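Side-chain contacts in NAD(P)H-flavin oxidoreductase (Agrobacterium tumefaciens str. C58, PDB 2FRE), which probably uses bound FMN to pass electrons from NAD(P)H to other acceptors, as expected of a dimeric flavoenzyme of the nitroreductase family: residues K105-A108 and T109-F112; G137-K140 and D141-V144; P32-H35 and L36-L40; M1-N5 and N6-E10. All coordinates share one frame; numbering follows the deposited sequence.

Contact 1: K105-A108 and T109-F112; sequences KPSA and THSF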
loop_
_atom_site.group_PDB
_atom_site.type_symbol
_atom_site.label_atom_id
_atom_site.label_comp_id
_atom_site.label_asym_id
_atom_site.label_seq_id
_atom_site.Cartn_x
_atom_site.Cartn_y
_atom_site.Cartn_z
ATOM N N LYS A 105 -10.601 13.954 14.939
ATOM C CA LYS A 105 -9.203 13.856 15.346
ATOM C C LYS A 105 -8.344 13.547 14.114
ATOM O O LYS A 105 -8.648 12.619 13.389
ATOM C CB LYS A 105 -9.018 12.730 16.369
ATOM C CG LYS A 105 -7.606 12.648 16.935
ATOM C CD LYS A 105 -7.439 11.515 17.966
ATOM C CE LYS A 105 -6.925 10.218 17.335
ATOM N NZ LYS A 105 -6.113 9.404 18.309
ATOM N N PRO A 106 -7.267 14.311 13.897
ATOM C CA PRO A 106 -6.357 14.077 12.781
ATOM C C PRO A 106 -5.850 12.638 12.759
ATOM O O PRO A 106 -5.507 12.081 13.810
ATOM C CB PRO A 106 -5.197 15.031 13.062
ATOM C CG PRO A 106 -5.749 16.077 13.919
ATOM C CD PRO A 106 -6.849 15.463 14.716
ATOM N N SER A 107 -5.824 12.045 11.572
ATOM C CA SER A 107 -5.333 10.695 11.404
ATOM C C SER A 107 -3.865 10.724 11.021
ATOM O O SER A 107 -3.478 11.422 10.087
ATOM C CB SER A 107 -6.108 9.976 10.308
ATOM O OG SER A 107 -5.364 8.866 9.870
ATOM N N ALA A 108 -3.060 9.940 11.728
ATOM C CA ALA A 108 -1.624 9.883 11.462
ATOM C C ALA A 108 -1.291 8.976 10.278
ATOM O O ALA A 108 -0.236 9.128 9.681
ATOM C CB ALA A 108 -0.884 9.417 12.696
ATOM N N THR A 109 -2.194 8.064 9.918
ATOM C CA THR A 109 -1.879 7.009 8.943
ATOM C C THR A 109 -2.795 6.928 7.717
ATOM O O THR A 109 -2.648 5.996 6.895
ATOM C CB THR A 109 -1.932 5.628 9.632
ATOM O OG1 THR A 109 -3.277 5.359 10.041
ATOM C CG2 THR A 109 -1.003 5.602 10.849
ATOM N N HIS A 110 -3.743 7.858 7.570
ATOM C CA HIS A 110 -4.775 7.705 6.516
ATOM C C HIS A 110 -4.228 7.571 5.083
ATOM O O HIS A 110 -4.744 6.788 4.296
ATOM C CB HIS A 110 -5.840 8.814 6.593
ATOM C CG HIS A 110 -5.355 10.174 6.207
ATOM N ND1 HIS A 110 -4.698 11.012 7.087
ATOM C CD2 HIS A 110 -5.465 10.860 5.045
ATOM C CE1 HIS A 110 -4.407 12.142 6.474
ATOM N NE2 HIS A 110 -4.865 12.080 5.239
ATOM N N SER A 111 -3.174 8.305 4.750
ATOM C CA SER A 111 -2.605 8.239 3.416
ATOM C C SER A 111 -1.802 6.953 3.220
ATOM O O SER A 111 -1.879 6.296 2.182
ATOM C CB SER A 111 -1.738 9.482 3.150
ATOM O OG SER A 111 -2.564 10.644 3.135
ATOM N N PHE A 112 -1.037 6.606 4.235
ATOM C CA PHE A 112 -0.324 5.346 4.296
ATOM C C PHE A 112 -1.293 4.168 4.091
ATOM O O PHE A 112 -1.075 3.254 3.251
ATOM C CB PHE A 112 0.426 5.304 5.641
ATOM C CG PHE A 112 1.263 4.065 5.859
ATOM C CD1 PHE A 112 2.524 3.983 5.332
ATOM C CD2 PHE A 112 0.782 2.999 6.621
ATOM C CE1 PHE A 112 3.322 2.861 5.567
ATOM C CE2 PHE A 112 1.564 1.872 6.833
ATOM C CZ PHE A 112 2.832 1.806 6.298
HETATM O O HOH W 1 -0.432 9.062 6.472
HETATM O O HOH W 2 -3.720 6.702 12.402
#

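Contact 2: G137-K140 and D141-V144; sequences GIFK and DRIV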
loop_
_atom_site.group_PDB
_atom_site.type_symbol
_atom_site.label_atom_id
_atom_site.label_comp_id
_atom_site.label_asym_id
_atom_site.label_seq_id
_atom_site.Cartn_x
_atom_site.Cartn_y
_atom_site.Cartn_z
ATOM N N GLY A 137 -0.942 13.295 -11.548
ATOM C CA GLY A 137 -1.174 14.376 -12.491
ATOM C C GLY A 137 -2.670 14.568 -12.708
ATOM O O GLY A 137 -3.218 14.190 -13.738
ATOM N N ILE A 138 -3.315 15.143 -11.704
ATOM C CA ILE A 138 -4.766 15.253 -11.645
ATOM C C ILE A 138 -5.129 16.568 -10.973
ATOM O O ILE A 138 -4.329 17.114 -10.215
ATOM C CB ILE A 138 -5.383 14.093 -10.824
ATOM C CG1 ILE A 138 -4.947 14.146 -9.353
ATOM C CG2 ILE A 138 -5.006 12.729 -11.409
ATOM C CD1 ILE A 138 -5.474 12.981 -8.552
ATOM N N PHE A 139 -6.339 17.066 -11.232
ATOM C CA PHE A 139 -6.783 18.332 -10.650
ATOM C C PHE A 139 -7.533 18.048 -9.341
ATOM O O PHE A 139 -8.745 17.853 -9.354
ATOM C CB PHE A 139 -7.687 19.079 -11.645
ATOM C CG PHE A 139 -7.023 19.437 -12.951
ATOM C CD1 PHE A 139 -6.118 20.483 -13.026
ATOM C CD2 PHE A 139 -7.355 18.774 -14.113
ATOM C CE1 PHE A 139 -5.535 20.833 -14.228
ATOM C CE2 PHE A 139 -6.769 19.102 -15.313
ATOM C CZ PHE A 139 -5.863 20.143 -15.373
ATOM N N LYS A 140 -6.819 18.019 -8.213
ATOM C CA LYS A 140 -7.402 17.564 -6.941
ATOM C C LYS A 140 -8.555 18.444 -6.434
ATOM O O LYS A 140 -9.554 17.928 -5.935
ATOM C CB LYS A 140 -6.336 17.464 -5.831
ATOM C CG LYS A 140 -5.356 16.305 -5.966
ATOM C CD LYS A 140 -4.440 16.277 -4.728
ATOM C CE LYS A 140 -3.449 15.111 -4.721
ATOM N NZ LYS A 140 -2.792 14.899 -3.342
ATOM N N ASP A 141 -8.404 19.760 -6.536
ATOM C CA ASP A 141 -9.455 20.675 -6.107
ATOM C C ASP A 141 -10.697 20.546 -6.980
ATOM O O ASP A 141 -11.809 20.561 -6.465
ATOM C CB ASP A 141 -8.948 22.116 -6.079
ATOM C CG ASP A 141 -7.975 22.367 -4.943
ATOM O OD1 ASP A 141 -7.904 21.543 -4.017
ATOM O OD2 ASP A 141 -7.287 23.403 -4.961
ATOM N N ARG A 142 -10.516 20.396 -8.291
ATOM C CA ARG A 142 -11.654 20.169 -9.193
ATOM C C ARG A 142 -12.314 18.817 -8.912
ATOM O O ARG A 142 -13.536 18.692 -9.000
ATOM C CB ARG A 142 -11.237 20.208 -10.669
ATOM C CG ARG A 142 -10.531 21.471 -11.122
ATOM C CD ARG A 142 -10.318 21.448 -12.633
ATOM N NE ARG A 142 -9.355 22.464 -13.052
ATOM C CZ ARG A 142 -8.831 22.551 -14.272
ATOM N NH1 ARG A 142 -9.178 21.695 -15.212
ATOM N NH2 ARG A 142 -7.951 23.505 -14.555
ATOM N N ILE A 143 -11.512 17.799 -8.608
ATOM C CA ILE A 143 -12.062 16.499 -8.213
ATOM C C ILE A 143 -12.972 16.631 -6.988
ATOM O O ILE A 143 -14.093 16.106 -6.965
ATOM C CB ILE A 143 -10.922 15.444 -7.961
ATOM C CG1 ILE A 143 -10.266 15.072 -9.298
ATOM C CG2 ILE A 143 -11.458 14.198 -7.273
ATOM C CD1 ILE A 143 -8.842 14.565 -9.159
ATOM N N VAL A 144 -12.485 17.335 -5.969
ATOM C CA VAL A 144 -13.248 17.537 -4.746
ATOM C C VAL A 144 -14.582 18.234 -5.016
ATOM O O VAL A 144 -15.616 17.835 -4.494
ATOM C CB VAL A 144 -12.415 18.351 -3.702
ATOM C CG1 VAL A 144 -13.285 18.831 -2.541
ATOM C CG2 VAL A 144 -11.265 17.496 -3.192
#

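Contact 3: P32-H35 and L36-L40; sequences PKEH and LLTIL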
loop_
_atom_site.group_PDB
_atom_site.type_symbol
_atom_site.label_atom_id
_atom_site.label_comp_id
_atom_site.label_asym_id
_atom_site.label_seq_id
_atom_site.Cartn_x
_atom_site.Cartn_y
_atom_site.Cartn_z
ATOM N N PRO A 32 -16.143 -5.948 -17.162
ATOM C CA PRO A 32 -17.361 -6.395 -16.486
ATOM C C PRO A 32 -17.553 -5.694 -15.140
ATOM O O PRO A 32 -16.569 -5.465 -14.414
ATOM C CB PRO A 32 -17.135 -7.902 -16.329
ATOM C CG PRO A 32 -16.252 -8.261 -17.451
ATOM C CD PRO A 32 -15.312 -7.082 -17.593
ATOM N N LYS A 33 -18.786 -5.301 -14.827
ATOM C CA LYS A 33 -19.050 -4.595 -13.559
ATOM C C LYS A 33 -18.527 -5.373 -12.346
ATOM O O LYS A 33 -17.945 -4.762 -11.422
ATOM C CB LYS A 33 -20.544 -4.266 -13.391
ATOM C CG LYS A 33 -20.951 -2.836 -13.862
ATOM C CD LYS A 33 -20.771 -2.632 -15.356
ATOM C CE LYS A 33 -20.995 -1.169 -15.813
ATOM N NZ LYS A 33 -21.985 -0.402 -14.978
ATOM N N GLU A 34 -18.726 -6.700 -12.345
ATOM C CA GLU A 34 -18.302 -7.554 -11.210
ATOM C C GLU A 34 -16.779 -7.585 -11.031
ATOM O O GLU A 34 -16.280 -7.727 -9.896
ATOM C CB GLU A 34 -18.814 -8.994 -11.361
ATOM C CG GLU A 34 -18.721 -9.830 -10.053
ATOM C CD GLU A 34 -18.745 -11.360 -10.264
ATOM O OE1 GLU A 34 -17.779 -11.933 -10.832
ATOM O OE2 GLU A 34 -19.725 -11.991 -9.821
ATOM N N HIS A 35 -16.052 -7.471 -12.145
ATOM C CA HIS A 35 -14.591 -7.429 -12.107
ATOM C C HIS A 35 -14.136 -6.198 -11.334
ATOM O O HIS A 35 -13.271 -6.317 -10.473
ATOM C CB HIS A 35 -13.979 -7.467 -13.514
ATOM C CG HIS A 35 -13.977 -8.833 -14.136
ATOM N ND1 HIS A 35 -13.375 -9.102 -15.349
ATOM C CD2 HIS A 35 -14.471 -10.012 -13.694
ATOM C CE1 HIS A 35 -13.525 -10.379 -15.640
ATOM N NE2 HIS A 35 -14.185 -10.957 -14.653
ATOM N N LEU A 36 -14.744 -5.031 -11.592
ATOM C CA LEU A 36 -14.335 -3.821 -10.851
ATOM C C LEU A 36 -14.674 -3.931 -9.375
ATOM O O LEU A 36 -13.900 -3.515 -8.521
ATOM C CB LEU A 36 -14.948 -2.532 -11.415
ATOM C CG LEU A 36 -14.472 -1.246 -10.696
ATOM C CD1 LEU A 36 -12.992 -1.083 -10.758
ATOM C CD2 LEU A 36 -15.144 -0.016 -11.303
ATOM N N LEU A 37 -15.833 -4.502 -9.082
ATOM C CA LEU A 37 -16.264 -4.683 -7.705
ATOM C C LEU A 37 -15.336 -5.655 -6.946
ATOM O O LEU A 37 -14.978 -5.414 -5.779
ATOM C CB LEU A 37 -17.753 -5.095 -7.668
ATOM C CG LEU A 37 -18.730 -3.961 -8.052
ATOM C CD1 LEU A 37 -20.146 -4.472 -8.185
ATOM C CD2 LEU A 37 -18.711 -2.805 -7.046
ATOM N N THR A 38 -14.882 -6.705 -7.623
ATOM C CA THR A 38 -13.895 -7.623 -7.047
ATOM C C THR A 38 -12.598 -6.885 -6.702
ATOM O O THR A 38 -12.047 -7.031 -5.592
ATOM C CB THR A 38 -13.630 -8.818 -7.998
ATOM O OG1 THR A 38 -14.868 -9.462 -8.308
ATOM C CG2 THR A 38 -12.721 -9.850 -7.350
ATOM N N ILE A 39 -12.141 -6.062 -7.646
ATOM C CA ILE A 39 -10.934 -5.244 -7.474
ATOM C C ILE A 39 -11.044 -4.327 -6.269
ATOM O O ILE A 39 -10.133 -4.275 -5.459
ATOM C CB ILE A 39 -10.620 -4.435 -8.754
ATOM C CG1 ILE A 39 -10.160 -5.407 -9.855
ATOM C CG2 ILE A 39 -9.545 -3.367 -8.482
ATOM C CD1 ILE A 39 -10.045 -4.793 -11.211
ATOM N N LEU A 40 -12.161 -3.618 -6.148
ATOM C CA LEU A 40 -12.362 -2.721 -5.021
ATOM C C LEU A 40 -12.630 -3.484 -3.720
ATOM O O LEU A 40 -12.273 -3.019 -2.647
ATOM C CB LEU A 40 -13.470 -1.699 -5.332
ATOM C CG LEU A 40 -13.171 -0.734 -6.487
ATOM C CD1 LEU A 40 -14.337 0.267 -6.701
ATOM C CD2 LEU A 40 -11.875 -0.000 -6.318
HETATM O O HOH W 3 -15.203 -11.094 -10.391
#

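Contact 4: M1-N5 and N6-E10; sequences MTNSN and NRQSE. With FMN (flavin mononucleotide), chain C.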
loop_
_atom_site.group_PDB
_atom_site.type_symbol
_atom_site.label_atom_id
_atom_site.label_comp_id
_atom_site.label_asym_id
_atom_site.label_seq_id
_atom_site.Cartn_x
_atom_site.Cartn_y
_atom_site.Cartn_z
HETATM N N MSE A 1 17.646 -15.938 -7.841
HETATM C CA MSE A 1 16.627 -14.832 -7.928
HETATM C C MSE A 1 15.533 -15.105 -8.946
HETATM O O MSE A 1 15.520 -16.140 -9.587
HETATM C CB MSE A 1 17.303 -13.499 -8.240
HETATM C CG MSE A 1 17.524 -13.216 -9.722
HETATM SE SE MSE A 1 18.152 -14.774 -10.690
HETATM C CE MSE A 1 20.181 -14.507 -10.740
ATOM N N THR A 2 14.621 -14.155 -9.098
ATOM C CA THR A 2 13.502 -14.325 -10.008
ATOM C C THR A 2 13.736 -13.501 -11.293
ATOM O O THR A 2 14.212 -12.372 -11.218
ATOM C CB THR A 2 12.221 -13.895 -9.277
ATOM O OG1 THR A 2 12.236 -14.444 -7.949
ATOM C CG2 THR A 2 10.980 -14.371 -9.994
ATOM N N ASN A 3 13.430 -14.087 -12.457
ATOM C CA ASN A 3 13.374 -13.358 -13.733
ATOM C C ASN A 3 11.940 -13.397 -14.249
ATOM O O ASN A 3 11.418 -14.471 -14.553
ATOM C CB ASN A 3 14.296 -13.976 -14.784
ATOM C CG ASN A 3 15.754 -13.891 -14.397
ATOM O OD1 ASN A 3 16.352 -12.814 -14.407
ATOM N ND2 ASN A 3 16.340 -15.033 -14.070
ATOM N N SER A 4 11.306 -12.230 -14.346
ATOM C CA SER A 4 9.921 -12.144 -14.817
ATOM C C SER A 4 9.590 -10.722 -15.240
ATOM O O SER A 4 10.040 -9.768 -14.619
ATOM C CB SER A 4 8.958 -12.615 -13.716
ATOM O OG SER A 4 7.743 -13.075 -14.281
ATOM N N ASN A 5 8.814 -10.586 -16.318
ATOM C CA ASN A 5 8.348 -9.277 -16.794
ATOM C C ASN A 5 9.470 -8.262 -17.037
ATOM O O ASN A 5 9.370 -7.108 -16.621
ATOM C CB ASN A 5 7.311 -8.698 -15.841
ATOM C CG ASN A 5 6.505 -7.581 -16.482
ATOM O OD1 ASN A 5 6.307 -7.565 -17.705
ATOM N ND2 ASN A 5 6.061 -6.623 -15.670
ATOM N N ASN A 6 10.525 -8.717 -17.711
ATOM C CA ASN A 6 11.711 -7.908 -18.042
ATOM C C ASN A 6 12.335 -7.317 -16.782
ATOM O O ASN A 6 12.953 -6.262 -16.826
ATOM C CB ASN A 6 11.351 -6.801 -19.059
ATOM C CG ASN A 6 12.515 -6.427 -20.009
ATOM O OD1 ASN A 6 13.709 -6.567 -19.698
ATOM N ND2 ASN A 6 12.146 -5.979 -21.188
ATOM N N ARG A 7 12.170 -8.010 -15.661
ATOM C CA ARG A 7 12.720 -7.575 -14.386
ATOM C C ARG A 7 13.398 -8.734 -13.675
ATOM O O ARG A 7 12.997 -9.884 -13.804
ATOM C CB ARG A 7 11.627 -7.020 -13.464
ATOM C CG ARG A 7 10.972 -5.768 -13.941
ATOM C CD ARG A 7 9.637 -5.537 -13.210
ATOM N NE ARG A 7 9.217 -4.138 -13.300
ATOM C CZ ARG A 7 8.077 -3.645 -12.810
ATOM N NH1 ARG A 7 7.171 -4.430 -12.240
ATOM N NH2 ARG A 7 7.835 -2.349 -12.894
ATOM N N GLN A 8 14.413 -8.402 -12.895
ATOM C CA GLN A 8 15.149 -9.373 -12.144
ATOM C C GLN A 8 15.222 -8.889 -10.710
ATOM O O GLN A 8 15.598 -7.754 -10.440
ATOM C CB GLN A 8 16.562 -9.541 -12.692
ATOM C CG GLN A 8 17.314 -10.651 -11.984
ATOM C CD GLN A 8 18.721 -10.880 -12.514
ATOM O OE1 GLN A 8 19.705 -10.392 -11.940
ATOM N NE2 GLN A 8 18.827 -11.655 -13.561
ATOM N N SER A 9 14.859 -9.752 -9.795
ATOM C CA SER A 9 14.876 -9.378 -8.398
ATOM C C SER A 9 16.160 -9.951 -7.851
ATOM O O SER A 9 16.708 -10.902 -8.418
ATOM C CB SER A 9 13.708 -10.011 -7.683
ATOM O OG SER A 9 13.913 -11.416 -7.663
ATOM N N GLU A 10 16.640 -9.395 -6.753
ATOM C CA GLU A 10 17.857 -9.907 -6.116
ATOM C C GLU A 10 17.581 -11.172 -5.270
ATOM O O GLU A 10 18.486 -11.978 -5.043
ATOM C CB GLU A 10 18.480 -8.815 -5.270
ATOM C CG GLU A 10 18.855 -7.575 -6.072
ATOM C CD GLU A 10 19.102 -6.369 -5.189
ATOM O OE1 GLU A 10 18.242 -5.453 -5.176
ATOM O OE2 GLU A 10 20.145 -6.372 -4.497
HETATM N N1 FMN C . 2.296 7.649 -14.105
HETATM C C2 FMN C . 1.970 8.602 -15.069
HETATM O O2 FMN C . 2.184 8.370 -16.264
HETATM N N3 FMN C . 1.427 9.820 -14.701
HETATM C C4 FMN C . 1.173 10.126 -13.391
HETATM O O4 FMN C . 0.481 11.128 -13.122
HETATM C C4A FMN C . 1.501 9.158 -12.418
HETATM N N5 FMN C . 1.267 9.420 -11.079
HETATM C C5A FMN C . 1.524 8.431 -10.144
HETATM C C6 FMN C . 1.252 8.687 -8.811
HETATM C C7 FMN C . 1.487 7.726 -7.849
HETATM C C7M FMN C . 0.704 7.888 -6.575
HETATM C C8 FMN C . 2.026 6.485 -8.203
HETATM C C8M FMN C . 1.780 5.273 -7.336
HETATM C C9 FMN C . 2.306 6.219 -9.537
HETATM C C9A FMN C . 2.073 7.208 -10.512
HETATM N N10 FMN C . 2.364 6.958 -11.837
HETATM C C10 FMN C . 2.057 7.926 -12.786
HETATM C "C1'" FMN C . 3.048 5.685 -12.267
HETATM C "C2'" FMN C . 4.447 5.478 -11.692
HETATM O "O2'" FMN C . 5.435 6.213 -12.404
HETATM C "C3'" FMN C . 4.779 3.988 -11.669
HETATM O "O3'" FMN C . 3.897 3.316 -10.777
HETATM C "C4'" FMN C . 6.237 3.755 -11.291
HETATM O "O4'" FMN C . 7.097 4.272 -12.292
HETATM C "C5'" FMN C . 6.576 2.287 -11.058
HETATM O "O5'" FMN C . 6.336 1.519 -12.227
HETATM P P FMN C . 5.355 0.244 -12.200
HETATM O O1P FMN C . 6.065 -0.823 -11.383
HETATM O O2P FMN C . 4.055 0.620 -11.508
HETATM O O3P FMN C . 5.126 -0.152 -13.633
#

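Contact 1: K105-A108 and T109-F112
Ser107 meets the start of helix 110-127 with both of its oxygens. Its hydroxyl OG accepts from Thr109 N at 3.3 Å, which closes an ST turn, and lies 3.0 Å from His110 N, a second bond that is weak because the N-H points well aside. The carbonyl is engaged from the ring: His110 ND1 donates to Ser107 O over 3.3 Å. That oxygen lies in the imidazole plane at the ring edge, while the donor stands 47° out of the carbonyl plane. A chi1 of 70°, with CG between the backbone N and the carbonyl carbon, folds the ring back toward Ser107.

Further out, one water donates to Thr109 OG1 at 2.8 Å, and another donates to Ala108 O at 3.2 Å while accepting weakly from Phe112 N. Thr109 OG1 is also bonded to Asp113, and the ring of Phe112 meets Trp118 of the second subunit. Thr109 and Phe112 both touch an FMN, so this strand-to-helix turn borders a flavin pocket. The chemistry is that of a helix start, where early amide N-H groups lack helical carbonyl partners and turn to hydroxyl and water, with the imidazole hydrogen placed on ND1.

Contact 2: G137-K140 and D141-V144
Phe139 and Arg142 are brought face to face by matching first torsions: each CG is anti to its own carbonyl carbon and beside the backbone N, with chi1 of -61° and -56°. From there Arg142 runs extended from CG to NE alongside Phe139, both pointing the same way, and its guanidinium lies flat on the ring. The planes are 6° apart and the centres 3.6 Å, so the pair is both a parallel stack and a cation-pi contact. NH1 rides over one ring face, 3.5 Å from Phe139 CE2, and NH2 reaches the other limb of the ring, 3.6 Å from CE1.

Phe139 is also the N-cap residue, and its carbonyl oxygen receives Ile143 N at 2.9 Å, nearly along the C=O axis; Val144 N to Lys140 O, at 3.0 Å, continues the helix. On the buried side Ile138 and Ile143 cross at about a right angle, their CD1 atoms 3.8 Å apart.

Gly137 N donates to FMN O4, tying the loop to the flavin. Helix 140-146 rests on strand 153-162, where Ile138, Ile143 and Val144 all touch Val155 and Lys140 NZ bonds its carbonyl, while Phe139 and Arg142 face the loop at Leu73 and Met75.

Contact 3: P32-H35 and L36-L40
From Lys33 to Ile39 the backbone climbs in regular alpha-helical steps after the N-cap residue Pro32, with Leu37 N bonded to Lys33 O at 3.2 Å and Ile39 N to His35 O at 3.1 Å. Glu34 O carries a double load. It accepts Thr38 N at 2.9 Å and Thr38 OG1 at 2.7 Å, and the two donors come from opposite faces of the carbonyl plane. The hydroxyl can bend back onto the helix because chi1 is -55°, which sets OG1 beside the backbone N and turns CG2 anti to that nitrogen. A water donates to both Thr38 OG1 and Glu34 OE1, 2.7 Å from each, and so links the carboxylate to the next turn.

These first two turns or so of helix 33-44 belong to the alpha-beta core of the nitroreductase fold: Leu36 and Leu40 pack on Tyr59 of strand 55-61, and Ile39 and Leu40 on Leu121 of helix 110-127. Pro32 CG lies over one face of the His35 imidazole, 3.6 Å above its plane and toward the rim, while His35 ND1 is hydrogen-bonded to Tyr130 OH. Across the dimer interface, Leu37 packs on Tyr11 and Thr38 on Pro12, both of the second subunit.

Contact 4: M1-N5 and N6-E10
A tight N-terminal beta hairpin, with strands 3-4 and 7-8 joined by a type I' turn, delivers Arg7 to the phosphate end of the FMN site. Asn5 and Asn6 occupy the two central turn positions, both in the left-handed helical region of backbone space that this turn demands. Ser4 and Arg7 form the hydrogen-bonded pair that closes it: Ser4 N gives to Arg7 O at 2.9 Å, and Arg7 N returns to Ser4 O at 3.0 Å from well above the carbonyl plane.

The next pair, Asn3 and Gln8, is non-hydrogen-bonded in its backbone, and side chains supply the link. Gln8 NE2 donates to a lone pair of Asn3 OD1 over 2.9 Å, almost straight at 167°, although the two amide planes are turned 65° apart. Beyond it, Ser9 N gives to Thr2 O at 3.1 Å, and Ser9 OG takes Thr2 N at 3.2 Å; this hydroxyl is bonded to Tyr11 O as well.

On the face shared with Ser4, Arg7 runs extended from CG to NE and offers its guanidinium edge-on to the phosphate, NH2 reaching FMN O1P at 2.8 Å. Backbone carbonyls fix its rotation: Ser181 O holds NE, and Leu18 O and Arg20 O hold NH1. Leu18 O also takes Asn5 ND2. Arg20, Arg24 and Arg183 bond the FMN too, so the hairpin adds one arginine to an arginine-rich cofactor site; a cationic setting of this kind is consistent with holding a flavin phosphate.

In the fold
The four contacts are sequence-local, yet they sit in different surroundings. Contacts 1 and 4 lie at the surface, whereas contacts 2 and 3 are partly buried and turn aliphatic side chains inward. Three of them concern the start of a helix: a serine hydroxyl and waters serve contact 1, an arginine-aromatic stack flanks contact 2, and contact 3 relies on a threonine folded back on its own helix. Contact 4 is instead a hairpin. Helix 110-127 begins in contact 1 and packs against contact 3. Contacts 2 and 4 approach one FMN from opposite sides of the chain's centre, about 36 Å apart between centres, while contacts 1, 3 and 4 also touch the second subunit.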